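Local coordinates for 2-(hydroxymethyl)glutarate dehydrogenase (Eubacterium barkeri, PDB 3CKY), which catalyses the NAD-dependent interconversion of 2-formylglutarate and (S)-2-hydroxymethylglutarate in nicotinate fermentation, at residues A237-H242 with L277-M282; T29-D34 with G47-E52. All coordinates share one frame; numbering follows the deposited sequence.

Contact 1 (A237-H242 with L277-M282); sequences AMDLQH and LGREDM
Met238 holds CG anti to its backbone N (chi1 -169°), and a bend at chi3 (-63°) brings CE onto Leu277. There CE rests 3.6 Å from CB of Leu277, and the two side chains cross obliquely. At the end of segment 277-282, Met282 lays its CB 3.8 Å from CA of Met238. The same CB also touches CB of Gln241, one helical turn further on.

The polar part is mostly backbone. Residues 277-280 form a type I beta turn, and Ala237 is the N-cap of the helix that starts at Met238. Met238 N donates to O of Glu280 at 2.9 Å. Asp239 N donates to O of Gly278, also at 2.9 Å, on a lone pair in the carbonyl plane. The turn thus supplies acceptors for two N-H groups of the first helical turn. A single bridge pairs the backbones of Ala237 and Asp281.

Arg279 reaches back over this end of the helix. Its NE gives OD2 of Asp239 a weak hydrogen bond at 3.3 Å, part of a salt bridge. CB of Ala237 lies over one face of the guanidinium, 3.3 Å from NH1, while CB of Asp239 sits at its edge. Asp239 has a second charged partner, since OD1 pairs with Arg273. The two arginines and the helix N-terminus probably stabilise its negative charge. The carboxylate of Asp281 forms a salt bridge to Lys222 and a hydrogen bond to OG of Ser283.

The contact joins the start of helix 238-255 to the loop between helices 260-274 and 286-293, within the helical C-terminal domain of this beta-hydroxyacid dehydrogenase.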
# COMPACT_ATOMS: atom_id res chain seq x y z
N ALA A 237 1.32 12.12 -20.45
CA ALA A 237 0.22 11.16 -20.38
C ALA A 237 0.25 10.33 -19.10
O ALA A 237 1.30 9.86 -18.68
CB ALA A 237 0.21 10.23 -21.61
N MET A 238 -0.93 10.17 -18.50
CA MET A 238 -1.08 9.37 -17.29
C MET A 238 -0.56 7.94 -17.49
O MET A 238 0.06 7.37 -16.60
CB MET A 238 -2.54 9.36 -16.85
CG MET A 238 -2.76 8.77 -15.46
SD MET A 238 -4.48 8.70 -14.98
CE MET A 238 -4.96 10.44 -14.93
N ASP A 239 -0.80 7.37 -18.68
CA ASP A 239 -0.30 6.04 -19.02
C ASP A 239 1.22 5.98 -18.90
O ASP A 239 1.76 4.98 -18.43
CB ASP A 239 -0.70 5.63 -20.44
CG ASP A 239 -2.18 5.29 -20.57
OD1 ASP A 239 -2.81 4.78 -19.61
OD2 ASP A 239 -2.75 5.51 -21.66
N LEU A 240 1.89 7.05 -19.30
CA LEU A 240 3.35 7.06 -19.30
C LEU A 240 3.93 7.20 -17.90
O LEU A 240 4.87 6.51 -17.53
CB LEU A 240 3.87 8.15 -20.23
CG LEU A 240 3.54 7.94 -21.70
CD1 LEU A 240 3.99 9.14 -22.55
CD2 LEU A 240 4.16 6.62 -22.23
N GLN A 241 3.34 8.08 -17.10
CA GLN A 241 3.71 8.21 -15.70
C GLN A 241 3.49 6.90 -14.92
O GLN A 241 4.30 6.53 -14.08
CB GLN A 241 2.90 9.34 -15.04
CG GLN A 241 3.20 9.51 -13.56
CD GLN A 241 4.67 9.85 -13.29
OE1 GLN A 241 5.47 8.97 -12.92
NE2 GLN A 241 5.04 11.10 -13.48
N HIS A 242 2.38 6.22 -15.20
CA HIS A 242 2.07 4.91 -14.64
C HIS A 242 3.12 3.87 -15.05
O HIS A 242 3.59 3.09 -14.22
CB HIS A 242 0.67 4.45 -15.09
CG HIS A 242 0.27 3.13 -14.52
ND1 HIS A 242 -0.22 3.00 -13.23
CD2 HIS A 242 0.33 1.87 -15.03
CE1 HIS A 242 -0.46 1.72 -12.99
NE2 HIS A 242 -0.13 1.02 -14.06
N LEU A 277 -8.79 7.84 -18.13
CA LEU A 277 -8.01 9.08 -18.13
C LEU A 277 -6.57 8.88 -18.61
O LEU A 277 -5.78 9.81 -18.56
CB LEU A 277 -8.02 9.68 -16.73
CG LEU A 277 -9.20 10.52 -16.22
CD1 LEU A 277 -10.48 10.39 -17.02
CD2 LEU A 277 -9.43 10.25 -14.73
N GLY A 278 -6.24 7.69 -19.10
CA GLY A 278 -4.86 7.34 -19.45
C GLY A 278 -4.14 8.26 -20.43
O GLY A 278 -2.92 8.43 -20.34
N ARG A 279 -4.89 8.85 -21.36
CA ARG A 279 -4.33 9.73 -22.39
C ARG A 279 -4.27 11.20 -21.99
O ARG A 279 -3.65 12.01 -22.67
CB ARG A 279 -5.14 9.59 -23.68
CG ARG A 279 -5.02 8.22 -24.33
CD ARG A 279 -3.70 8.09 -25.05
NE ARG A 279 -2.60 7.71 -24.16
CZ ARG A 279 -1.31 8.02 -24.35
NH1 ARG A 279 -0.39 7.59 -23.48
NH2 ARG A 279 -0.91 8.75 -25.40
N GLU A 280 -4.92 11.55 -20.89
CA GLU A 280 -4.84 12.90 -20.36
C GLU A 280 -3.55 13.08 -19.58
O GLU A 280 -2.94 12.09 -19.16
CB GLU A 280 -6.04 13.16 -19.44
CG GLU A 280 -7.37 13.06 -20.18
CD GLU A 280 -8.58 13.45 -19.35
OE1 GLU A 280 -9.69 13.31 -19.88
OE2 GLU A 280 -8.45 13.91 -18.20
N ASP A 281 -3.14 14.33 -19.36
CA ASP A 281 -2.00 14.61 -18.53
C ASP A 281 -2.21 13.91 -17.20
O ASP A 281 -3.35 13.76 -16.71
CB ASP A 281 -1.81 16.12 -18.31
CG ASP A 281 -0.65 16.42 -17.38
OD1 ASP A 281 0.50 16.36 -17.84
OD2 ASP A 281 -0.90 16.71 -16.18
N MET A 282 -1.10 13.47 -16.61
CA MET A 282 -1.15 12.69 -15.39
C MET A 282 -1.76 13.42 -14.19
O MET A 282 -2.21 12.77 -13.28
CB MET A 282 0.24 12.13 -15.06
CG MET A 282 1.42 13.13 -15.06
SD MET A 282 1.89 13.77 -13.46
CE MET A 282 0.86 15.20 -13.41

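Contact 2 (T29-D34 with G47-E52); sequences TVYAFD and GAQACE
The carbonyl O of Val30 accepts the N-H of Gln49 at 2.8 Å, in a nearly straight bond (169° at the hydrogen). CA of Ala48 adds a C-H contact to the same Val30 O at 3.4 Å. Gln49 O is also shared. It takes Ala32 N at 3.1 Å, with the donor tilted from the carbonyl plane, and it meets CA of Tyr31 at 3.3 Å. A third bond runs from Cys51 N to Ala32 O at 2.9 Å.

This is the ladder of two parallel strands. Strands 29-33 and 49-50 are joined by helix 37-44 in a beta-alpha-beta unit of the Rossmann fold, and 49-50 is an outermost strand of the sheet within this chain. Tyr31 and Gln49 share one face. Their side chains lie side by side and point the same way, with CD1 of Tyr31 3.8 Å from CB of Gln49. The ring and amide planes are 49° apart. Cys51 SG approaches CB of Tyr31 and lies obliquely to the ring.

Ala32 and Ala50 point to the opposite face, where Ala50 packs on Val40 and Val44.

Phe33 sets CG anti to its backbone N (chi1 172°). Its ring edge meets Cys51 O, 3.3 Å from CD1, and Glu52 O comes to 3.2 Å from CE1. The ring also packs on Asn54 and Val57 of the next helix. An alanine at Phe33 would probably open a gap beside Val57 and leave both carbonyls without their ring C-H neighbours. Val30 lies against Ala20, Leu23 and Leu24, and Ala48 also touches Leu24.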
# COMPACT_ATOMS: atom_id res chain seq x y z
N THR A 29 28.49 10.59 -40.65
CA THR A 29 27.81 9.58 -41.46
C THR A 29 26.76 8.86 -40.63
O THR A 29 27.08 8.27 -39.60
CB THR A 29 28.80 8.54 -42.02
OG1 THR A 29 29.79 9.19 -42.82
CG2 THR A 29 28.07 7.50 -42.85
N VAL A 30 25.51 8.90 -41.09
CA VAL A 30 24.37 8.32 -40.38
C VAL A 30 23.63 7.29 -41.24
O VAL A 30 23.08 7.63 -42.29
CB VAL A 30 23.36 9.41 -39.94
CG1 VAL A 30 22.13 8.78 -39.31
CG2 VAL A 30 24.01 10.40 -38.98
N TYR A 31 23.63 6.03 -40.79
CA TYR A 31 22.80 4.98 -41.38
C TYR A 31 21.49 4.88 -40.60
O TYR A 31 21.45 5.19 -39.41
CB TYR A 31 23.52 3.64 -41.35
CG TYR A 31 24.85 3.64 -42.07
CD1 TYR A 31 24.92 3.41 -43.44
CD2 TYR A 31 26.03 3.88 -41.39
CE1 TYR A 31 26.14 3.41 -44.11
CE2 TYR A 31 27.26 3.89 -42.04
CZ TYR A 31 27.31 3.66 -43.40
OH TYR A 31 28.52 3.67 -44.04
N ALA A 32 20.41 4.46 -41.25
CA ALA A 32 19.10 4.44 -40.61
C ALA A 32 18.09 3.46 -41.22
O ALA A 32 18.03 3.27 -42.44
CB ALA A 32 18.51 5.85 -40.60
N PHE A 33 17.30 2.84 -40.34
CA PHE A 33 16.13 2.07 -40.73
C PHE A 33 14.96 2.29 -39.75
O PHE A 33 15.16 2.49 -38.55
CB PHE A 33 16.44 0.57 -40.79
CG PHE A 33 15.21 -0.28 -41.00
CD1 PHE A 33 14.65 -0.42 -42.26
CD2 PHE A 33 14.60 -0.91 -39.92
CE1 PHE A 33 13.51 -1.19 -42.45
CE2 PHE A 33 13.46 -1.68 -40.10
CZ PHE A 33 12.92 -1.82 -41.37
N ASP A 34 13.75 2.21 -40.30
CA ASP A 34 12.52 2.31 -39.53
C ASP A 34 11.44 1.54 -40.28
O ASP A 34 11.48 1.45 -41.51
CB ASP A 34 12.13 3.78 -39.37
CG ASP A 34 11.08 4.00 -38.29
OD1 ASP A 34 11.35 4.76 -37.34
OD2 ASP A 34 9.98 3.41 -38.39
N GLY A 47 20.76 13.80 -45.67
CA GLY A 47 22.04 13.14 -45.94
C GLY A 47 22.23 11.76 -45.32
O GLY A 47 23.32 11.20 -45.40
N ALA A 48 21.19 11.22 -44.71
CA ALA A 48 21.26 9.89 -44.11
C ALA A 48 21.33 8.82 -45.20
O ALA A 48 20.79 9.00 -46.29
CB ALA A 48 20.07 9.64 -43.21
N GLN A 49 22.00 7.71 -44.89
CA GLN A 49 22.04 6.56 -45.79
C GLN A 49 21.03 5.50 -45.32
O GLN A 49 21.19 4.91 -44.25
CB GLN A 49 23.45 5.98 -45.86
CG GLN A 49 24.44 6.89 -46.61
CD GLN A 49 25.72 6.18 -47.00
OE1 GLN A 49 26.82 6.65 -46.68
NE2 GLN A 49 25.60 5.05 -47.69
N ALA A 50 20.00 5.28 -46.13
CA ALA A 50 18.94 4.33 -45.79
C ALA A 50 19.44 2.89 -45.83
O ALA A 50 20.32 2.55 -46.63
CB ALA A 50 17.75 4.51 -46.71
N CYS A 51 18.88 2.05 -44.96
CA CYS A 51 19.21 0.63 -44.90
C CYS A 51 17.93 -0.21 -45.00
O CYS A 51 16.84 0.26 -44.69
CB CYS A 51 19.95 0.30 -43.61
SG CYS A 51 21.53 1.14 -43.41
N GLU A 52 18.10 -1.46 -45.41
CA GLU A 52 16.99 -2.38 -45.66
C GLU A 52 16.34 -2.89 -44.38
O GLU A 52 15.14 -3.19 -44.36
CB GLU A 52 17.51 -3.57 -46.46
CG GLU A 52 16.45 -4.44 -47.10
CD GLU A 52 17.06 -5.66 -47.76
OE1 GLU A 52 17.62 -6.50 -47.03
OE2 GLU A 52 16.99 -5.76 -49.00

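Contacts 1 and 2 lie in different domains of the two-domain chain. Contact 2 is in the N-terminal Rossmann domain, and contact 1 is in the C-terminal helical domain. Their centres are 33 Å apart, and their nearest atoms are about 17 Å apart, so they do not touch. Each lies near residues that probably bind NAD(+), as in related enzymes. In contact 1 the side chain of Leu240 is about 5 Å from that of Lys243 and about 8 Å from that of Ser99. In contact 2 the side chain of Val30 is about 4 Å from that of Phe9. This is consistent with both lying near the cofactor site, but does not show that either lines it.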